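Local coordinates for protein kojibiose phosphorylase (Gut metagenome, PDB 6W0P) that belongs to glycoside hydrolase family 65, enzymes built from an N-terminal beta-sandwich, a central helical catalytic domain and a small C-terminal beta domain, at residues L448-S452 with C496-L500; L456-Y461 with K527-A531; I676-G681 with Y703-I707; D721-K727 with D746-R752. One frame throughout, in Å; residues are numbered along the deposited sequence.

Contact 1: residues L448-S452 with C496-L500; sequences LVEIS and CFQYL
Two helices of the central helical domain, 437-458 and 487-504, pack here through Leu448, Ser452, Cys496 and Leu500. Their local axes come within 9.9 Å and run at 145° between N-to-C directions, an obliquely antiparallel pairing. Leu500 fits between the turns of the other helix: its CD1 lies 3.7 Å from Val449 CG2 and also meets Leu448 CB, while its CD2 sits 3.5 Å from Ser452 OG. With CG anti to the backbone N (chi1 176°), both methyl branches are carried across the interface. Leu448 reaches past it, its CD1 3.7 Å from Tyr499 CD2 and placed obliquely to that ring. Ser452 is turned back on its own helix: OG donates to Leu448 O at 2.7 Å, tilted from the carbonyl plane, and the backbone N of Ser452 reaches the same oxygen from the opposite face. Cys496 SG lies 3.5 Å from Ser452 OG and also touches Ile451 CG2. At the far end, Ser452 O lies at the edge of the Phe497 ring, 3.8 Å from CE1. Tyr499 stacks edge-to-face on Tyr428 of helix 418-434, extending the apolar layer. Such buried antiparallel packing is consistent with the (alpha/alpha)6 barrel known for the catalytic domain of this family.

Contact 2: residues L456-Y461 with K527-A531; sequences LSRGQY and KMKDA
Lys527 and Tyr461 make polar links that join the end of helix 437-458 and the following strand 460-461 to helix 522-534. Lys527 NZ donates to Leu456 O at 2.7 Å, coming from above the carbonyl plane, 39° out of it. The same ammonium gives a second hydrogen bond to a water 2.7 Å from NZ, which donates in turn to Gly459 O. Thus the lysine serves Leu456 O directly and Gly459 O through the water, Gly459 being the first residue to leave helical backbone angles. The reach depends on an extended chain: CG lies opposite the backbone N (chi1 -173°) and every later torsion is stretched out. Tyr461 OH donates to Asp530 OD2 at 2.7 Å, meeting the anti lone pair, with ring and carboxylate planes 28° apart. Asp530 also has weak, long ion pairs with Arg533 and Lys534, which probably help to stabilise its charge. Leu456 divides its branches: CD1 packs 3.7 Å from Met528 CB and CD2 3.7 Å from Ala531 CB. Helix 522-534 is thus joined to the end of helix 437-458, with helix 487-504 and the hairpin 460-461/468-469 alongside; neighbouring Gln460 hydrogen-bonds Arg581 O of the second subunit.

Contact 3: residues I676-G681 with Y703-I707; sequences IVYGFG and YQFKI
Val677 and Phe705 form the tight centre of a contact between the C-terminal end of helix 666-680 and strand 702-709. Val677 CG2 stands over one face of the Phe705 ring, 4.0 Å from its centroid and 26° off the normal, which meets the geometry of a CH-pi contact offset toward the rim. The other methyl, CG1, lies 3.9 Å from Phe705 CE1, so both branches of the valine touch the ring, CG2 over the face. A chi1 of 63° puts the Phe705 ring between its backbone N and carbonyl carbon, with one face under Val677 CG2. Gly681 CA comes obliquely to the same ring, 4.0 Å from CE2. Residues 676-680 form a wider pi-type turn, with Gly681 N bonded to Ile676 O at 2.9 Å. Packing is also close at Tyr703, where Phe680 CB lies 3.5 Å from Tyr703 OH and 3.8 Å from Tyr703 CZ, obliquely to the ring.

Two contacts are looser. Val677 CG1 is 4.3 Å from Ile707 CG2, and Ile676 CG2 is 4.4 Å from Tyr703 CD2. The touching residues are all buried; the solvent side belongs to Gln704 and Lys706, which point away from the helix and are partly exposed. On the buried side, the Tyr703 hydroxyl is bonded to Thr695 O, and Phe680 O accepts from Thr695 OG1, so the loop carrying Thr695 serves polar groups from both segments. This suggests that helix 666-680 meets strand 702-709 by apolar packing, with polar bonding supplied indirectly through Thr695.

Contact 4: residues D721-K727 with D746-R752; sequences DNVIITK and DKLEIKR
Val723 and Ile750 exchange two backbone hydrogen bonds, each 2.8 Å between N and O; that from Ile750 N to Val723 O is almost straight, at 178°. Ile725 and Leu748 repeat the exchange, with Leu748 N to Ile725 O at 2.8 Å and Ile725 N to Leu748 O at 2.9 Å. Lys727 N to Asp746 O and Arg752 N to Asp721 O close the two ends at 3.1 Å. Asn722 ND2 adds a weak bond to Ile750 O, which already accepts from Val723 N. The strands, 167° apart in direction, are antiparallel neighbours in the five-stranded C-terminal sheet, 747-751 being outermost within this chain. On the face bearing Ile724, Thr726, Lys747 and Glu749, the Lys747 chain bends at its last torsion (chi4 70°), with NZ in a salt bridge to Glu749 OE1. Ile724 flanks the ion pair, its CG2 3.4 Å from Lys747 NZ and its CG1 4.0 Å from Glu749 CG. On the other face Ile725, Leu748 and Ile750 pack on strands 733-737 and 740-744, Val723 on Pro694 and Tyr738. The Arg752 side chain crosses that of Val723 at about a right angle, CG 4.0 Å from Val723 CG2; its guanidinium turns to Asp719 O and Ser696 OG.

Contacts 1 and 3 are buried, whereas contacts 2 and 4 are partly exposed. Contacts 1 and 2 share helix 437-458 and touch: Phe497 CZ lies 3.7 Å from Leu456 CD2, and the Met528 sulfur approaches both Leu500 and Ser452. Moving along that helix toward its end, helix-helix packing gives way to charged and water-mediated links. Contacts 3 and 4 reach the same five-stranded sheet, with centres about 14 Å apart; one presses a helix on it through aromatic and aliphatic groups, the other joins two of its strands by backbone bonds. The two pairs do not touch: the nearest atoms of contacts 1 and 3 are about 15 Å apart.

Contact 1: residues L448-S452 with C496-L500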
loop_
_atom_site.group_PDB
_atom_site.type_symbol
_atom_site.label_atom_id
_atom_site.label_comp_id
_atom_site.label_asym_id
_atom_site.label_seq_id
_atom_site.Cartn_x
_atom_site.Cartn_y
_atom_site.Cartn_z
ATOM N N LEU A 448 31.819 -5.021 -2.271
ATOM C CA LEU A 448 31.800 -4.975 -0.785
ATOM C C LEU A 448 31.819 -3.510 -0.305
ATOM O O LEU A 448 31.140 -3.198 0.725
ATOM C CB LEU A 448 32.996 -5.747 -0.232
ATOM C CG LEU A 448 32.969 -7.265 -0.426
ATOM C CD1 LEU A 448 34.208 -7.889 0.206
ATOM C CD2 LEU A 448 31.706 -7.888 0.171
ATOM N N VAL A 449 32.572 -2.630 -0.986
ATOM C CA VAL A 449 32.679 -1.195 -0.589
ATOM C C VAL A 449 31.322 -0.546 -0.860
ATOM O O VAL A 449 30.817 0.164 0.015
ATOM C CB VAL A 449 33.847 -0.481 -1.304
ATOM C CG1 VAL A 449 33.739 1.040 -1.221
ATOM C CG2 VAL A 449 35.181 -0.952 -0.754
ATOM N N GLU A 450 30.746 -0.817 -2.032
ATOM C CA GLU A 450 29.436 -0.238 -2.423
ATOM C C GLU A 450 28.355 -0.699 -1.438
ATOM O O GLU A 450 27.568 0.167 -1.020
ATOM C CB GLU A 450 29.068 -0.587 -3.870
ATOM C CG GLU A 450 29.995 0.049 -4.898
ATOM C CD GLU A 450 29.983 1.570 -4.997
ATOM O OE1 GLU A 450 29.143 2.209 -4.324
ATOM O OE2 GLU A 450 30.847 2.112 -5.724
ATOM N N ILE A 451 28.307 -1.992 -1.075
ATOM C CA ILE A 451 27.266 -2.518 -0.139
ATOM C C ILE A 451 27.480 -1.877 1.229
ATOM O O ILE A 451 26.489 -1.409 1.815
ATOM C CB ILE A 451 27.259 -4.053 -0.048
ATOM C CG1 ILE A 451 26.830 -4.695 -1.369
ATOM C CG2 ILE A 451 26.390 -4.519 1.109
ATOM C CD1 ILE A 451 27.297 -6.118 -1.502
ATOM N N SER A 452 28.723 -1.812 1.707
ATOM C CA SER A 452 29.067 -1.180 3.006
ATOM C C SER A 452 28.622 0.288 3.005
ATOM O O SER A 452 28.013 0.705 3.985
ATOM C CB SER A 452 30.520 -1.355 3.342
ATOM O OG SER A 452 30.829 -2.737 3.393
ATOM N N CYS A 496 29.342 -7.745 7.306
ATOM C CA CYS A 496 29.797 -7.077 6.064
ATOM C C CYS A 496 30.963 -6.128 6.391
ATOM O O CYS A 496 32.006 -6.198 5.715
ATOM C CB CYS A 496 28.685 -6.296 5.388
ATOM S SG CYS A 496 29.176 -5.787 3.721
ATOM N N PHE A 497 30.817 -5.307 7.431
ATOM C CA PHE A 497 31.812 -4.268 7.799
ATOM C C PHE A 497 33.139 -4.942 8.143
ATOM O O PHE A 497 34.175 -4.478 7.661
ATOM C CB PHE A 497 31.318 -3.408 8.965
ATOM C CG PHE A 497 30.112 -2.560 8.652
ATOM C CD1 PHE A 497 29.842 -2.161 7.360
ATOM C CD2 PHE A 497 29.259 -2.161 9.666
ATOM C CE1 PHE A 497 28.726 -1.398 7.075
ATOM C CE2 PHE A 497 28.144 -1.392 9.384
ATOM C CZ PHE A 497 27.890 -0.994 8.087
ATOM N N GLN A 498 33.092 -6.011 8.939
ATOM C CA GLN A 498 34.310 -6.701 9.433
ATOM C C GLN A 498 34.990 -7.431 8.271
ATOM O O GLN A 498 36.224 -7.392 8.206
ATOM C CB GLN A 498 33.965 -7.622 10.590
ATOM C CG GLN A 498 33.506 -6.865 11.826
ATOM C CD GLN A 498 33.036 -7.823 12.892
ATOM O OE1 GLN A 498 32.520 -8.898 12.589
ATOM N NE2 GLN A 498 33.214 -7.435 14.148
ATOM N N TYR A 499 34.244 -8.000 7.323
ATOM C CA TYR A 499 34.872 -8.661 6.150
ATOM C C TYR A 499 35.606 -7.620 5.292
ATOM O O TYR A 499 36.744 -7.887 4.859
ATOM C CB TYR A 499 33.859 -9.449 5.318
ATOM C CG TYR A 499 34.478 -10.358 4.285
ATOM C CD1 TYR A 499 35.460 -11.281 4.628
ATOM C CD2 TYR A 499 34.081 -10.303 2.961
ATOM C CE1 TYR A 499 36.028 -12.126 3.685
ATOM C CE2 TYR A 499 34.631 -11.142 2.007
ATOM C CZ TYR A 499 35.611 -12.051 2.365
ATOM O OH TYR A 499 36.154 -12.869 1.412
ATOM N N LEU A 500 34.977 -6.482 5.015
ATOM C CA LEU A 500 35.592 -5.457 4.143
ATOM C C LEU A 500 36.874 -4.966 4.816
ATOM O O LEU A 500 37.910 -4.932 4.150
ATOM C CB LEU A 500 34.630 -4.291 3.913
ATOM C CG LEU A 500 35.215 -3.140 3.099
ATOM C CD1 LEU A 500 35.788 -3.637 1.783
ATOM C CD2 LEU A 500 34.172 -2.066 2.841
#

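Contact 2: residues L456-Y461 with K527-A531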
loop_
_atom_site.group_PDB
_atom_site.type_symbol
_atom_site.label_atom_id
_atom_site.label_comp_id
_atom_site.label_asym_id
_atom_site.label_seq_id
_atom_site.Cartn_x
_atom_site.Cartn_y
_atom_site.Cartn_z
ATOM N N LEU A 456 25.988 1.877 5.705
ATOM C CA LEU A 456 26.464 2.996 6.575
ATOM C C LEU A 456 25.591 4.241 6.409
ATOM O O LEU A 456 25.533 5.013 7.363
ATOM C CB LEU A 456 27.921 3.337 6.242
ATOM C CG LEU A 456 28.956 2.389 6.837
ATOM C CD1 LEU A 456 30.324 2.612 6.208
ATOM C CD2 LEU A 456 29.023 2.549 8.346
ATOM N N SER A 457 24.968 4.433 5.243
ATOM C CA SER A 457 24.064 5.576 4.963
ATOM C C SER A 457 22.620 5.279 5.383
ATOM O O SER A 457 21.943 6.208 5.810
ATOM C CB SER A 457 24.131 5.975 3.528
ATOM O OG SER A 457 24.040 4.849 2.683
ATOM N N ARG A 458 22.129 4.048 5.204
ATOM C CA ARG A 458 20.731 3.684 5.546
ATOM C C ARG A 458 20.694 3.377 7.043
ATOM O O ARG A 458 19.664 3.655 7.706
ATOM C CB ARG A 458 20.246 2.513 4.680
ATOM C CG ARG A 458 18.859 1.974 5.041
ATOM C CD ARG A 458 17.825 3.086 5.100
ATOM N NE ARG A 458 16.469 2.636 5.383
ATOM C CZ ARG A 458 15.994 2.303 6.576
ATOM N NH1 ARG A 458 16.749 2.355 7.660
ATOM N NH2 ARG A 458 14.735 1.939 6.689
ATOM N N GLY A 459 21.775 2.787 7.554
ATOM C CA GLY A 459 22.009 2.657 9.003
ATOM C C GLY A 459 22.128 4.032 9.637
ATOM O O GLY A 459 22.624 4.938 8.966
ATOM N N GLN A 460 21.644 4.205 10.863
ATOM C CA GLN A 460 21.704 5.507 11.583
ATOM C C GLN A 460 22.204 5.290 13.016
ATOM O O GLN A 460 22.018 4.170 13.581
ATOM C CB GLN A 460 20.328 6.175 11.632
ATOM C CG GLN A 460 19.672 6.385 10.270
ATOM C CD GLN A 460 18.219 6.786 10.418
ATOM O OE1 GLN A 460 17.894 7.972 10.319
ATOM N NE2 GLN A 460 17.336 5.818 10.672
ATOM N N TYR A 461 22.773 6.348 13.601
ATOM C CA TYR A 461 23.036 6.417 15.052
ATOM C C TYR A 461 21.721 6.741 15.749
ATOM O O TYR A 461 20.886 7.459 15.149
ATOM C CB TYR A 461 24.098 7.470 15.385
ATOM C CG TYR A 461 25.495 7.120 14.942
ATOM C CD1 TYR A 461 26.316 6.326 15.722
ATOM C CD2 TYR A 461 26.005 7.604 13.748
ATOM C CE1 TYR A 461 27.605 6.005 15.320
ATOM C CE2 TYR A 461 27.294 7.306 13.335
ATOM C CZ TYR A 461 28.102 6.505 14.128
ATOM O OH TYR A 461 29.377 6.214 13.715
ATOM N N LYS A 527 34.062 5.907 10.119
ATOM C CA LYS A 527 32.616 5.700 10.395
ATOM C C LYS A 527 32.356 4.187 10.432
ATOM O O LYS A 527 31.748 3.727 11.400
ATOM C CB LYS A 527 31.698 6.415 9.398
ATOM C CG LYS A 527 30.226 6.332 9.798
ATOM C CD LYS A 527 29.223 6.840 8.795
ATOM C CE LYS A 527 27.836 6.717 9.378
ATOM N NZ LYS A 527 26.802 7.191 8.431
ATOM N N MET A 528 32.866 3.437 9.455
ATOM C CA MET A 528 32.593 1.982 9.351
ATOM C C MET A 528 33.068 1.288 10.623
ATOM O O MET A 528 32.289 0.479 11.165
ATOM C CB MET A 528 33.255 1.322 8.143
ATOM C CG MET A 528 32.762 -0.100 7.942
ATOM S SD MET A 528 33.217 -0.805 6.353
ATOM C CE MET A 528 34.948 -1.181 6.630
ATOM N N LYS A 529 34.275 1.610 11.097
ATOM C CA LYS A 529 34.820 1.042 12.360
ATOM C C LYS A 529 33.907 1.423 13.527
ATOM O O LYS A 529 33.590 0.533 14.338
ATOM C CB LYS A 529 36.264 1.489 12.632
ATOM C CG LYS A 529 37.337 0.625 11.976
ATOM C CD LYS A 529 38.738 1.263 11.998
ATOM C CE LYS A 529 39.741 0.546 11.115
ATOM N NZ LYS A 529 39.969 -0.844 11.579
ATOM N N ASP A 530 33.519 2.689 13.640
ATOM C CA ASP A 530 32.699 3.143 14.792
ATOM C C ASP A 530 31.313 2.471 14.704
ATOM O O ASP A 530 30.819 2.039 15.757
ATOM C CB ASP A 530 32.645 4.672 14.906
ATOM C CG ASP A 530 31.889 5.138 16.146
ATOM O OD1 ASP A 530 32.313 4.770 17.273
ATOM O OD2 ASP A 530 30.842 5.844 15.981
ATOM N N ALA A 531 30.705 2.363 13.513
ATOM C CA ALA A 531 29.347 1.774 13.361
ATOM C C ALA A 531 29.411 0.282 13.720
ATOM O O ALA A 531 28.520 -0.215 14.443
ATOM C CB ALA A 531 28.789 2.033 11.980
HETATM O O HOH W 1 24.234 7.106 9.257
#

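Contact 3: residues I676-G681 with Y703-I707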
loop_
_atom_site.group_PDB
_atom_site.type_symbol
_atom_site.label_atom_id
_atom_site.label_comp_id
_atom_site.label_asym_id
_atom_site.label_seq_id
_atom_site.Cartn_x
_atom_site.Cartn_y
_atom_site.Cartn_z
ATOM N N ILE A 676 19.927 -32.405 3.010
ATOM C CA ILE A 676 20.662 -33.709 2.981
ATOM C C ILE A 676 22.126 -33.471 3.393
ATOM O O ILE A 676 22.571 -34.169 4.332
ATOM C CB ILE A 676 20.506 -34.419 1.622
ATOM C CG1 ILE A 676 19.070 -34.941 1.449
ATOM C CG2 ILE A 676 21.551 -35.517 1.482
ATOM C CD1 ILE A 676 18.748 -35.542 0.063
ATOM N N VAL A 677 22.812 -32.479 2.804
ATOM C CA VAL A 677 24.296 -32.330 2.933
ATOM C C VAL A 677 24.673 -31.484 4.164
ATOM O O VAL A 677 25.573 -31.921 4.921
ATOM C CB VAL A 677 24.930 -31.808 1.636
ATOM C CG1 VAL A 677 26.406 -31.532 1.800
ATOM C CG2 VAL A 677 24.731 -32.781 0.490
ATOM N N TYR A 678 24.043 -30.342 4.398
ATOM C CA TYR A 678 24.250 -29.541 5.632
ATOM C C TYR A 678 23.555 -30.206 6.825
ATOM O O TYR A 678 24.066 -30.101 7.945
ATOM C CB TYR A 678 23.760 -28.105 5.476
ATOM C CG TYR A 678 24.651 -27.243 4.623
ATOM C CD1 TYR A 678 25.954 -26.961 5.001
ATOM C CD2 TYR A 678 24.194 -26.684 3.443
ATOM C CE1 TYR A 678 26.789 -26.168 4.224
ATOM C CE2 TYR A 678 25.011 -25.881 2.659
ATOM C CZ TYR A 678 26.318 -25.640 3.041
ATOM O OH TYR A 678 27.092 -24.815 2.283
ATOM N N GLY A 679 22.418 -30.855 6.579
ATOM C CA GLY A 679 21.554 -31.431 7.621
ATOM C C GLY A 679 22.061 -32.788 8.054
ATOM O O GLY A 679 22.874 -32.845 8.993
ATOM N N PHE A 680 21.579 -33.846 7.413
ATOM C CA PHE A 680 21.944 -35.231 7.772
ATOM C C PHE A 680 23.459 -35.381 7.674
ATOM O O PHE A 680 24.001 -35.984 8.580
ATOM C CB PHE A 680 21.164 -36.237 6.935
ATOM C CG PHE A 680 19.678 -36.200 7.187
ATOM C CD1 PHE A 680 19.158 -36.489 8.440
ATOM C CD2 PHE A 680 18.798 -35.867 6.179
ATOM C CE1 PHE A 680 17.793 -36.435 8.674
ATOM C CE2 PHE A 680 17.437 -35.821 6.415
ATOM C CZ PHE A 680 16.938 -36.090 7.656
ATOM N N GLY A 681 24.114 -34.815 6.660
ATOM C CA GLY A 681 25.574 -34.942 6.467
ATOM C C GLY A 681 26.377 -34.121 7.467
ATOM O O GLY A 681 27.535 -34.484 7.717
ATOM N N TYR A 703 22.161 -43.217 2.644
ATOM C CA TYR A 703 22.199 -42.157 1.617
ATOM C C TYR A 703 23.661 -41.915 1.259
ATOM O O TYR A 703 24.578 -42.218 2.079
ATOM C CB TYR A 703 21.513 -40.875 2.096
ATOM C CG TYR A 703 22.105 -40.273 3.341
ATOM C CD1 TYR A 703 21.687 -40.659 4.600
ATOM C CD2 TYR A 703 23.080 -39.293 3.258
ATOM C CE1 TYR A 703 22.248 -40.110 5.745
ATOM C CE2 TYR A 703 23.632 -38.713 4.389
ATOM C CZ TYR A 703 23.218 -39.127 5.638
ATOM O OH TYR A 703 23.771 -38.560 6.746
ATOM N N GLN A 704 23.871 -41.347 0.077
ATOM C CA GLN A 704 25.224 -41.031 -0.429
ATOM C C GLN A 704 25.124 -39.725 -1.196
ATOM O O GLN A 704 24.197 -39.621 -2.026
ATOM C CB GLN A 704 25.752 -42.180 -1.289
ATOM C CG GLN A 704 27.145 -41.961 -1.870
ATOM C CD GLN A 704 27.570 -43.168 -2.671
ATOM O OE1 GLN A 704 27.968 -44.194 -2.126
ATOM N NE2 GLN A 704 27.467 -43.065 -3.977
ATOM N N PHE A 705 26.027 -38.789 -0.907
ATOM C CA PHE A 705 26.145 -37.495 -1.615
ATOM C C PHE A 705 27.582 -37.317 -2.096
ATOM O O PHE A 705 28.475 -38.017 -1.582
ATOM C CB PHE A 705 25.672 -36.329 -0.751
ATOM C CG PHE A 705 26.449 -36.063 0.510
ATOM C CD1 PHE A 705 27.546 -35.217 0.508
ATOM C CD2 PHE A 705 26.010 -36.567 1.723
ATOM C CE1 PHE A 705 28.240 -34.954 1.680
ATOM C CE2 PHE A 705 26.707 -36.305 2.893
ATOM C CZ PHE A 705 27.815 -35.497 2.869
ATOM N N LYS A 706 27.755 -36.457 -3.106
ATOM C CA LYS A 706 29.049 -36.099 -3.730
ATOM C C LYS A 706 29.175 -34.575 -3.745
ATOM O O LYS A 706 28.179 -33.891 -4.116
ATOM C CB LYS A 706 29.143 -36.678 -5.136
ATOM C CG LYS A 706 29.174 -38.201 -5.204
ATOM C CD LYS A 706 29.249 -38.700 -6.626
ATOM C CE LYS A 706 29.172 -40.199 -6.762
ATOM N NZ LYS A 706 30.512 -40.813 -6.613
ATOM N N ILE A 707 30.344 -34.084 -3.342
ATOM C CA ILE A 707 30.726 -32.648 -3.271
ATOM C C ILE A 707 32.217 -32.536 -3.585
ATOM O O ILE A 707 32.973 -33.512 -3.389
ATOM C CB ILE A 707 30.418 -32.010 -1.901
ATOM C CG1 ILE A 707 31.167 -32.693 -0.758
ATOM C CG2 ILE A 707 28.926 -31.957 -1.649
ATOM C CD1 ILE A 707 30.865 -32.116 0.605
#

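Contact 4: residues D721-K727 with D746-R752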
loop_
_atom_site.group_PDB
_atom_site.type_symbol
_atom_site.label_atom_id
_atom_site.label_comp_id
_atom_site.label_asym_id
_atom_site.label_seq_id
_atom_site.Cartn_x
_atom_site.Cartn_y
_atom_site.Cartn_z
ATOM N N ASP A 721 25.811 -48.317 10.411
ATOM C CA ASP A 721 27.037 -48.764 11.133
ATOM C C ASP A 721 28.261 -47.929 10.746
ATOM O O ASP A 721 29.149 -47.839 11.575
ATOM C CB ASP A 721 27.357 -50.228 10.822
ATOM C CG ASP A 721 26.188 -51.174 11.053
ATOM O OD1 ASP A 721 25.448 -50.958 12.050
ATOM O OD2 ASP A 721 26.011 -52.105 10.227
ATOM N N ASN A 722 28.316 -47.362 9.531
ATOM C CA ASN A 722 29.561 -46.778 8.967
ATOM C C ASN A 722 29.294 -45.481 8.182
ATOM O O ASN A 722 28.210 -45.298 7.615
ATOM C CB ASN A 722 30.306 -47.800 8.102
ATOM C CG ASN A 722 30.986 -48.867 8.938
ATOM O OD1 ASN A 722 30.569 -50.017 8.923
ATOM N ND2 ASN A 722 31.998 -48.491 9.701
ATOM N N VAL A 723 30.286 -44.606 8.223
ATOM C CA VAL A 723 30.529 -43.510 7.269
ATOM C C VAL A 723 31.718 -43.944 6.428
ATOM O O VAL A 723 32.747 -44.211 7.007
ATOM C CB VAL A 723 30.795 -42.189 8.002
ATOM C CG1 VAL A 723 31.034 -41.058 7.025
ATOM C CG2 VAL A 723 29.655 -41.863 8.942
ATOM N N ILE A 724 31.534 -44.034 5.116
ATOM C CA ILE A 724 32.599 -44.351 4.134
ATOM C C ILE A 724 32.746 -43.102 3.264
ATOM O O ILE A 724 31.722 -42.638 2.690
ATOM C CB ILE A 724 32.232 -45.634 3.343
ATOM C CG1 ILE A 724 32.040 -46.820 4.289
ATOM C CG2 ILE A 724 33.240 -45.963 2.243
ATOM C CD1 ILE A 724 31.138 -47.906 3.719
ATOM N N ILE A 725 33.961 -42.571 3.206
ATOM C CA ILE A 725 34.350 -41.337 2.472
ATOM C C ILE A 725 35.452 -41.752 1.505
ATOM O O ILE A 725 36.434 -42.398 1.988
ATOM C CB ILE A 725 34.827 -40.240 3.442
ATOM C CG1 ILE A 725 33.757 -39.873 4.479
ATOM C CG2 ILE A 725 35.315 -39.023 2.683
ATOM C CD1 ILE A 725 34.316 -39.249 5.733
ATOM N N THR A 726 35.292 -41.431 0.215
ATOM C CA THR A 726 36.246 -41.813 -0.850
ATOM C C THR A 726 36.577 -40.598 -1.723
ATOM O O THR A 726 35.729 -39.686 -1.868
ATOM C CB THR A 726 35.731 -43.008 -1.674
ATOM O OG1 THR A 726 34.327 -42.882 -1.939
ATOM C CG2 THR A 726 35.949 -44.335 -0.984
ATOM N N LYS A 727 37.770 -40.622 -2.312
ATOM C CA LYS A 727 38.196 -39.732 -3.417
ATOM C C LYS A 727 39.276 -40.438 -4.252
ATOM O O LYS A 727 39.861 -41.418 -3.774
ATOM C CB LYS A 727 38.661 -38.378 -2.860
ATOM C CG LYS A 727 40.058 -38.313 -2.272
ATOM C CD LYS A 727 40.390 -37.003 -1.607
ATOM C CE LYS A 727 41.733 -37.063 -0.906
ATOM N NZ LYS A 727 42.849 -37.371 -1.829
ATOM N N ASP A 746 42.688 -41.940 -0.058
ATOM C CA ASP A 746 41.815 -42.703 -0.992
ATOM C C ASP A 746 40.484 -43.044 -0.310
ATOM O O ASP A 746 39.434 -42.819 -0.934
ATOM C CB ASP A 746 42.544 -43.939 -1.502
ATOM C CG ASP A 746 42.979 -44.900 -0.403
ATOM O OD1 ASP A 746 43.351 -44.449 0.725
ATOM O OD2 ASP A 746 42.921 -46.097 -0.675
ATOM N N LYS A 747 40.506 -43.502 0.939
ATOM C CA LYS A 747 39.328 -44.111 1.600
ATOM C C LYS A 747 39.425 -43.946 3.114
ATOM O O LYS A 747 40.539 -44.158 3.687
ATOM C CB LYS A 747 39.260 -45.584 1.209
ATOM C CG LYS A 747 38.059 -46.375 1.697
ATOM C CD LYS A 747 37.947 -47.700 0.929
ATOM C CE LYS A 747 37.069 -48.740 1.587
ATOM N NZ LYS A 747 35.646 -48.327 1.531
ATOM N N LEU A 748 38.291 -43.577 3.716
ATOM C CA LEU A 748 38.049 -43.554 5.180
ATOM C C LEU A 748 36.798 -44.395 5.477
ATOM O O LEU A 748 35.751 -44.159 4.851
ATOM C CB LEU A 748 37.852 -42.097 5.619
ATOM C CG LEU A 748 39.047 -41.417 6.275
ATOM C CD1 LEU A 748 40.339 -41.641 5.497
ATOM C CD2 LEU A 748 38.789 -39.938 6.424
ATOM N N GLU A 749 36.897 -45.303 6.441
ATOM C CA GLU A 749 35.774 -46.150 6.927
ATOM C C GLU A 749 35.636 -45.866 8.419
ATOM O O GLU A 749 36.516 -46.324 9.153
ATOM C CB GLU A 749 36.107 -47.617 6.645
ATOM C CG GLU A 749 34.924 -48.519 6.393
ATOM C CD GLU A 749 35.255 -49.695 5.473
ATOM O OE1 GLU A 749 35.597 -49.461 4.277
ATOM O OE2 GLU A 749 35.208 -50.845 5.951
ATOM N N ILE A 750 34.646 -45.071 8.832
ATOM C CA ILE A 750 34.490 -44.630 10.255
ATOM C C ILE A 750 33.236 -45.280 10.838
ATOM O O ILE A 750 32.178 -45.094 10.244
ATOM C CB ILE A 750 34.455 -43.094 10.356
ATOM C CG1 ILE A 750 35.770 -42.491 9.858
ATOM C CG2 ILE A 750 34.138 -42.636 11.774
ATOM C CD1 ILE A 750 35.750 -40.987 9.748
ATOM N N LYS A 751 33.370 -46.010 11.953
ATOM C CA LYS A 751 32.229 -46.613 12.703
ATOM C C LYS A 751 31.433 -45.498 13.375
ATOM O O LYS A 751 32.042 -44.491 13.740
ATOM C CB LYS A 751 32.680 -47.612 13.777
ATOM C CG LYS A 751 33.246 -48.912 13.234
ATOM C CD LYS A 751 33.467 -49.974 14.298
ATOM C CE LYS A 751 34.879 -50.525 14.300
ATOM N NZ LYS A 751 35.216 -51.170 13.007
ATOM N N ARG A 752 30.127 -45.687 13.551
ATOM C CA ARG A 752 29.237 -44.650 14.139
ATOM C C ARG A 752 29.067 -44.914 15.648
ATOM O O ARG A 752 28.665 -46.007 16.036
ATOM C CB ARG A 752 27.944 -44.611 13.314
ATOM C CG ARG A 752 28.154 -44.081 11.896
ATOM C CD ARG A 752 26.895 -43.818 11.096
ATOM N NE ARG A 752 25.984 -42.944 11.827
ATOM C CZ ARG A 752 24.680 -42.837 11.599
ATOM N NH1 ARG A 752 24.117 -43.514 10.608
ATOM N NH2 ARG A 752 23.946 -42.046 12.361
#